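PDB 3CYM: uncharacterized protein BAD_0989 from Bifidobacterium adolescentis ATCC 15703, which is uncharacterised but probably acts on nucleic acids as a ribonuclease D-like 3'-5' exonuclease. Local coordinates for residues A124-G129 / R381-I386; M193-E198 / R417-S422. All coordinates share one frame; numbering follows the deposited sequence. Where two conformers were deposited one is given.

Interaction 1: residues A124-G129 / R381-I386; sequences AARLLG and RTPVEI
R381 meets the C-terminal end of helix 121-127 with its backbone rather than its side chain: its carbonyl O lies 4.2 Å from G129 CA. R381 and G129, each with positive phi, each close a Schellman motif at the end of their own helix, so the contact begins where two helix ends come together. T382 follows, with CG2 4.0 Å from L127 O; its OG1 bonds to T380, while L127 O is hydrogen-bonded by K192. At the N-cap position of the next short helix, the ring atoms CG and CD of P383 meet R126. CD sits 3.0 Å from R126 O, a carbonyl that already accepts the backbone N-H of G129, and CG lies obliquely beside R126 NH2 at 3.6 Å. E385 supplies the charge: its chain is extended beyond CG, and OE2 forms a salt bridge with R126 NH1. The 2.4 Å between these two atoms is very short and, as both residues have alternate conformers, its exact value is doubtful. Carboxylate and guanidinium planes are 66° apart, and a water donates to E385 OE2 while accepting a weak bond from R126 NH2. I386 ends the segment by packing over the guanidinium, CG1 3.4 Å above the centre of one face; the R126 chain bends at CD and NE to lay the group against it. F133 makes a cation-pi contact with the same arginine. The other branch of I386, CG2, meets L127 CD2 at 3.7 Å. This is an interdomain contact, joining a helix end in the RNase H-like exonuclease domain to an interhelical turn of the helical, HRDC-like C-terminal domain.

Interaction 2: residues M193-E198 / R417-S422; sequences MEWAQE and RDWQVS
W195 and W419 stack their indoles in an offset arrangement, the five-membered ring of W195 lying against the six-membered ring of W419 with centroids 4.2 Å apart and planes inclined by 15°. W419 CE3 sits over the centre of the W195 ring, whereas W195 CG approaches W419 nearer its rim; Q420 CG covers the opposite face of W419. A CH-pi contact extends the overlap: W195 CA stands 3.9 Å from the centroid of the W419 five-membered ring, almost on its normal. With CG placed between the backbone N and the carbonyl carbon (chi1 71°), the W419 ring lies against W195.

Hydrogen bonding is concentrated on E198 OE2, which accepts the backbone N-H of W419 at 3.1 Å on its syn side. A water donates to the same oxygen and accepts from D418 N, so E198 serves two N-H groups in the first turn of the helix, one directly and one through water. The W419 indole N-H goes to E199, which also forms a salt bridge with R417. Offset tryptophan stacking and a carboxylate at a helix N-terminus thus join helix 193-207 to the opening turn of helix 418-433 in the HRDC-like C-terminal domain.

Overall arrangement
The two contacts form neighbouring parts of one interface, their centres 12 Å apart on the same side of the chain's centre. L127 links them: its CD1 lies 3.6 Å from A196 CA in helix 193-207. T382 OG1 also comes within 3.5 Å of W195 CZ3, and I386 O is 3.7 Å from W419 CH2. The segments alternate along the chain: 124-129 and 193-198 come first, and their partners 381-386 and 417-422, both in the C-terminal domain, follow in the same order. Neither contact includes the sodium-binding residues D44, E46 and D172; glycerol, probably from the crystallisation liquor, hydrogen-bonds to I386 O and to R417 NH1.

Interaction 1: residues A124-G129 / R381-I386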
loop_
_atom_site.group_PDB
_atom_site.type_symbol
_atom_site.label_atom_id
_atom_site.label_comp_id
_atom_site.label_asym_id
_atom_site.label_seq_id
_atom_site.Cartn_x
_atom_site.Cartn_y
_atom_site.Cartn_z
ATOM N N ALA A 124 -8.539 13.782 0.240
ATOM C CA ALA A 124 -9.622 14.768 0.241
ATOM C C ALA A 124 -10.887 14.288 0.963
ATOM O O ALA A 124 -11.471 15.035 1.739
ATOM C CB ALA A 124 -9.952 15.190 -1.179
ATOM N N ALA A 125 -11.291 13.041 0.735
ATOM C CA ALA A 125 -12.470 12.482 1.420
ATOM C C ALA A 125 -12.329 12.444 2.942
ATOM O O ALA A 125 -13.282 12.745 3.655
ATOM C CB ALA A 125 -12.797 11.097 0.882
ATOM N N ARG A 126 -11.135 12.088 3.416
ATOM C CA ARG A 126 -10.800 12.018 4.848
ATOM C C ARG A 126 -10.850 13.390 5.506
ATOM O O ARG A 126 -11.442 13.572 6.569
ATOM C CB ARG A 126 -9.378 11.480 5.048
ATOM C CG ARG A 126 -9.033 10.203 4.338
ATOM C CD ARG A 126 -9.521 9.007 5.084
ATOM N NE ARG A 126 -8.686 8.627 6.219
ATOM C CZ ARG A 126 -9.024 8.799 7.494
ATOM N NH1 ARG A 126 -8.194 8.414 8.455
ATOM N NH2 ARG A 126 -10.179 9.360 7.816
ATOM N N LEU A 127 -10.198 14.366 4.868
ATOM C CA LEU A 127 -10.226 15.766 5.340
ATOM C C LEU A 127 -11.656 16.296 5.441
ATOM O O LEU A 127 -11.994 16.990 6.396
ATOM C CB LEU A 127 -9.399 16.676 4.434
ATOM C CG LEU A 127 -7.869 16.638 4.549
ATOM C CD1 LEU A 127 -7.292 17.215 3.283
ATOM C CD2 LEU A 127 -7.369 17.413 5.754
ATOM N N LEU A 128 -12.482 15.932 4.460
ATOM C CA LEU A 128 -13.914 16.244 4.420
ATOM C C LEU A 128 -14.727 15.520 5.492
ATOM O O LEU A 128 -15.889 15.851 5.728
ATOM C CB LEU A 128 -14.476 15.885 3.041
ATOM C CG LEU A 128 -14.788 16.982 2.018
ATOM C CD1 LEU A 128 -14.073 18.284 2.338
ATOM C CD2 LEU A 128 -14.440 16.499 0.614
ATOM N N GLY A 129 -14.129 14.510 6.108
ATOM C CA GLY A 129 -14.758 13.816 7.212
ATOM C C GLY A 129 -15.461 12.537 6.820
ATOM O O GLY A 129 -16.175 11.964 7.639
ATOM N N ARG A 381 -14.304 19.383 12.354
ATOM C CA ARG A 381 -14.934 18.211 11.720
ATOM C C ARG A 381 -13.980 17.459 10.774
ATOM O O ARG A 381 -14.285 17.203 9.606
ATOM C CB ARG A 381 -16.273 18.580 11.065
ATOM C CG ARG A 381 -17.476 18.232 11.928
ATOM C CD ARG A 381 -18.547 19.308 11.875
ATOM N NE ARG A 381 -18.297 20.361 12.860
ATOM C CZ ARG A 381 -18.724 20.339 14.125
ATOM N NH1 ARG A 381 -18.438 21.352 14.940
ATOM N NH2 ARG A 381 -19.437 19.313 14.579
ATOM N N THR A 382 -12.814 17.130 11.320
ATOM C CA THR A 382 -11.760 16.405 10.638
ATOM C C THR A 382 -11.461 15.205 11.540
ATOM O O THR A 382 -11.429 15.367 12.751
ATOM C CB THR A 382 -10.504 17.298 10.521
ATOM O OG1 THR A 382 -10.880 18.615 10.098
ATOM C CG2 THR A 382 -9.499 16.730 9.532
ATOM N N PRO A 383 -11.318 13.985 10.970
ATOM C CA PRO A 383 -10.918 12.837 11.786
ATOM C C PRO A 383 -9.622 13.112 12.549
ATOM O O PRO A 383 -8.694 13.712 11.998
ATOM C CB PRO A 383 -10.721 11.721 10.758
ATOM C CG PRO A 383 -11.601 12.097 9.632
ATOM C CD PRO A 383 -11.560 13.592 9.576
ATOM N N VAL A 384 -9.585 12.698 13.815
ATOM C CA VAL A 384 -8.467 13.013 14.718
ATOM C C VAL A 384 -7.104 12.514 14.197
ATOM O O VAL A 384 -6.085 13.183 14.364
ATOM C CB VAL A 384 -8.787 12.575 16.187
ATOM C CG1 VAL A 384 -9.016 11.077 16.289
ATOM C CG2 VAL A 384 -7.701 13.030 17.154
ATOM N N GLU A 385 -7.117 11.371 13.510
ATOM C CA GLU A 385 -5.891 10.815 12.942
ATOM C C GLU A 385 -5.413 11.598 11.725
ATOM O O GLU A 385 -4.233 11.550 11.403
ATOM C CB GLU A 385 -6.024 9.314 12.634
ATOM C CG GLU A 385 -6.787 8.932 11.360
ATOM C CD GLU A 385 -6.851 7.414 11.148
ATOM O OE1 GLU A 385 -6.263 6.667 11.956
ATOM O OE2 GLU A 385 -7.492 6.966 10.173
ATOM N N ILE A 386 -6.326 12.330 11.083
ATOM C CA ILE A 386 -6.020 13.169 9.908
ATOM C C ILE A 386 -5.488 14.558 10.324
ATOM O O ILE A 386 -4.573 15.094 9.683
ATOM C CB ILE A 386 -7.260 13.248 8.950
ATOM C CG1 ILE A 386 -7.500 11.888 8.285
ATOM C CG2 ILE A 386 -7.125 14.332 7.869
ATOM C CD1 ILE A 386 -6.399 11.437 7.281
HETATM O O HOH W 1 -10.207 7.571 10.469
#

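Interaction 2: residues M193-E198 / R417-S422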
loop_
_atom_site.group_PDB
_atom_site.type_symbol
_atom_site.label_atom_id
_atom_site.label_comp_id
_atom_site.label_asym_id
_atom_site.label_seq_id
_atom_site.Cartn_x
_atom_site.Cartn_y
_atom_site.Cartn_z
ATOM N N MET A 193 -9.194 23.584 1.463
ATOM C CA MET A 193 -8.510 23.437 0.169
ATOM C C MET A 193 -6.984 23.549 0.268
ATOM O O MET A 193 -6.275 22.784 -0.384
ATOM C CB MET A 193 -9.095 24.388 -0.893
ATOM C CG MET A 193 -8.754 24.077 -2.373
ATOM S SD MET A 193 -9.190 22.455 -3.117
ATOM C CE MET A 193 -7.582 21.687 -3.189
ATOM N N GLU A 194 -6.471 24.458 1.099
ATOM C CA GLU A 194 -5.014 24.544 1.260
ATOM C C GLU A 194 -4.439 23.413 2.123
ATOM O O GLU A 194 -3.278 23.032 1.959
ATOM C CB GLU A 194 -4.513 25.932 1.709
ATOM C CG GLU A 194 -5.320 26.647 2.783
ATOM C CD GLU A 194 -6.436 27.510 2.214
ATOM O OE1 GLU A 194 -7.546 27.511 2.793
ATOM O OE2 GLU A 194 -6.205 28.187 1.191
ATOM N N TRP A 195 -5.264 22.870 3.018
ATOM C CA TRP A 195 -4.907 21.684 3.794
ATOM C C TRP A 195 -4.755 20.534 2.818
ATOM O O TRP A 195 -3.749 19.829 2.847
ATOM C CB TRP A 195 -6.019 21.310 4.769
ATOM C CG TRP A 195 -6.271 22.222 5.924
ATOM C CD1 TRP A 195 -5.771 23.475 6.132
ATOM C CD2 TRP A 195 -7.139 21.946 7.025
ATOM N NE1 TRP A 195 -6.264 23.989 7.302
ATOM C CE2 TRP A 195 -7.106 23.069 7.874
ATOM C CE3 TRP A 195 -7.943 20.848 7.377
ATOM C CZ2 TRP A 195 -7.844 23.133 9.061
ATOM C CZ3 TRP A 195 -8.668 20.906 8.562
ATOM C CH2 TRP A 195 -8.617 22.042 9.386
ATOM N N ALA A 196 -5.767 20.371 1.958
ATOM C CA ALA A 196 -5.769 19.382 0.878
ATOM C C ALA A 196 -4.512 19.477 0.016
ATOM O O ALA A 196 -3.768 18.498 -0.097
ATOM C CB ALA A 196 -7.019 19.514 0.031
ATOM N N GLN A 197 -4.260 20.664 -0.540
ATOM C CA GLN A 197 -3.075 20.896 -1.365
ATOM C C GLN A 197 -1.750 20.484 -0.697
ATOM O O GLN A 197 -0.934 19.800 -1.328
ATOM C CB GLN A 197 -3.030 22.352 -1.852
ATOM C CG GLN A 197 -2.070 22.607 -3.017
ATOM C CD GLN A 197 -2.169 21.540 -4.105
ATOM O OE1 GLN A 197 -3.245 21.281 -4.650
ATOM N NE2 GLN A 197 -1.041 20.921 -4.423
ATOM N N GLU A 198 -1.561 20.862 0.573
ATOM C CA GLU A 198 -0.373 20.467 1.364
ATOM C C GLU A 198 -0.257 18.951 1.555
ATOM O O GLU A 198 0.853 18.399 1.604
ATOM C CB GLU A 198 -0.392 21.127 2.747
ATOM C CG GLU A 198 -0.015 22.597 2.776
ATOM C CD GLU A 198 0.233 23.118 4.189
ATOM O OE1 GLU A 198 -0.102 24.291 4.456
ATOM O OE2 GLU A 198 0.766 22.363 5.031
ATOM N N ARG A 417 2.719 18.465 8.580
ATOM C CA ARG A 417 2.621 19.554 7.625
ATOM C C ARG A 417 2.422 20.880 8.331
ATOM O O ARG A 417 2.001 20.913 9.491
ATOM C CB ARG A 417 1.490 19.282 6.633
ATOM C CG ARG A 417 1.932 18.499 5.412
ATOM C CD ARG A 417 2.443 17.116 5.770
ATOM N NE ARG A 417 1.338 16.174 5.882
ATOM C CZ ARG A 417 1.354 15.060 6.606
ATOM N NH1 ARG A 417 0.285 14.280 6.615
ATOM N NH2 ARG A 417 2.416 14.726 7.323
ATOM N N ASP A 418 2.746 21.962 7.629
ATOM C CA ASP A 418 2.602 23.314 8.159
ATOM C C ASP A 418 1.196 23.612 8.670
ATOM O O ASP A 418 1.053 24.229 9.717
ATOM C CB ASP A 418 3.004 24.357 7.112
ATOM C CG ASP A 418 4.463 24.251 6.700
ATOM O OD1 ASP A 418 5.229 23.488 7.333
ATOM O OD2 ASP A 418 4.840 24.946 5.730
ATOM N N TRP A 419 0.165 23.166 7.950
ATOM C CA TRP A 419 -1.217 23.410 8.381
ATOM C C TRP A 419 -1.565 22.675 9.678
ATOM O O TRP A 419 -2.343 23.181 10.484
ATOM C CB TRP A 419 -2.235 23.083 7.282
ATOM C CG TRP A 419 -2.426 21.612 6.969
ATOM C CD1 TRP A 419 -1.747 20.880 6.037
ATOM C CD2 TRP A 419 -3.370 20.712 7.570
ATOM N NE1 TRP A 419 -2.198 19.582 6.024
ATOM C CE2 TRP A 419 -3.203 19.452 6.946
ATOM C CE3 TRP A 419 -4.344 20.846 8.570
ATOM C CZ2 TRP A 419 -3.960 18.325 7.305
ATOM C CZ3 TRP A 419 -5.104 19.730 8.919
ATOM C CH2 TRP A 419 -4.903 18.486 8.289
ATOM N N GLN A 420 -0.967 21.500 9.867
ATOM C CA GLN A 420 -1.218 20.675 11.038
ATOM C C GLN A 420 -0.579 21.313 12.250
ATOM O O GLN A 420 -1.213 21.422 13.283
ATOM C CB GLN A 420 -0.692 19.258 10.837
ATOM C CG GLN A 420 -1.285 18.569 9.637
ATOM C CD GLN A 420 -0.879 17.138 9.520
ATOM O OE1 GLN A 420 0.300 16.802 9.611
ATOM N NE2 GLN A 420 -1.855 16.272 9.318
ATOM N N VAL A 421 0.661 21.767 12.084
ATOM C CA VAL A 421 1.413 22.510 13.103
ATOM C C VAL A 421 0.731 23.832 13.498
ATOM O O VAL A 421 0.562 24.115 14.678
ATOM C CB VAL A 421 2.876 22.757 12.636
ATOM C CG1 VAL A 421 3.640 23.608 13.634
ATOM C CG2 VAL A 421 3.590 21.436 12.428
ATOM N N SER A 422 0.328 24.623 12.509
ATOM C CA SER A 422 -0.399 25.869 12.752
ATOM C C SER A 422 -1.739 25.691 13.464
ATOM O O SER A 422 -2.126 26.529 14.268
ATOM C CB SER A 422 -0.622 26.601 11.437
ATOM O OG SER A 422 0.620 26.973 10.871
HETATM O O HOH W 2 3.534 21.369 4.844
#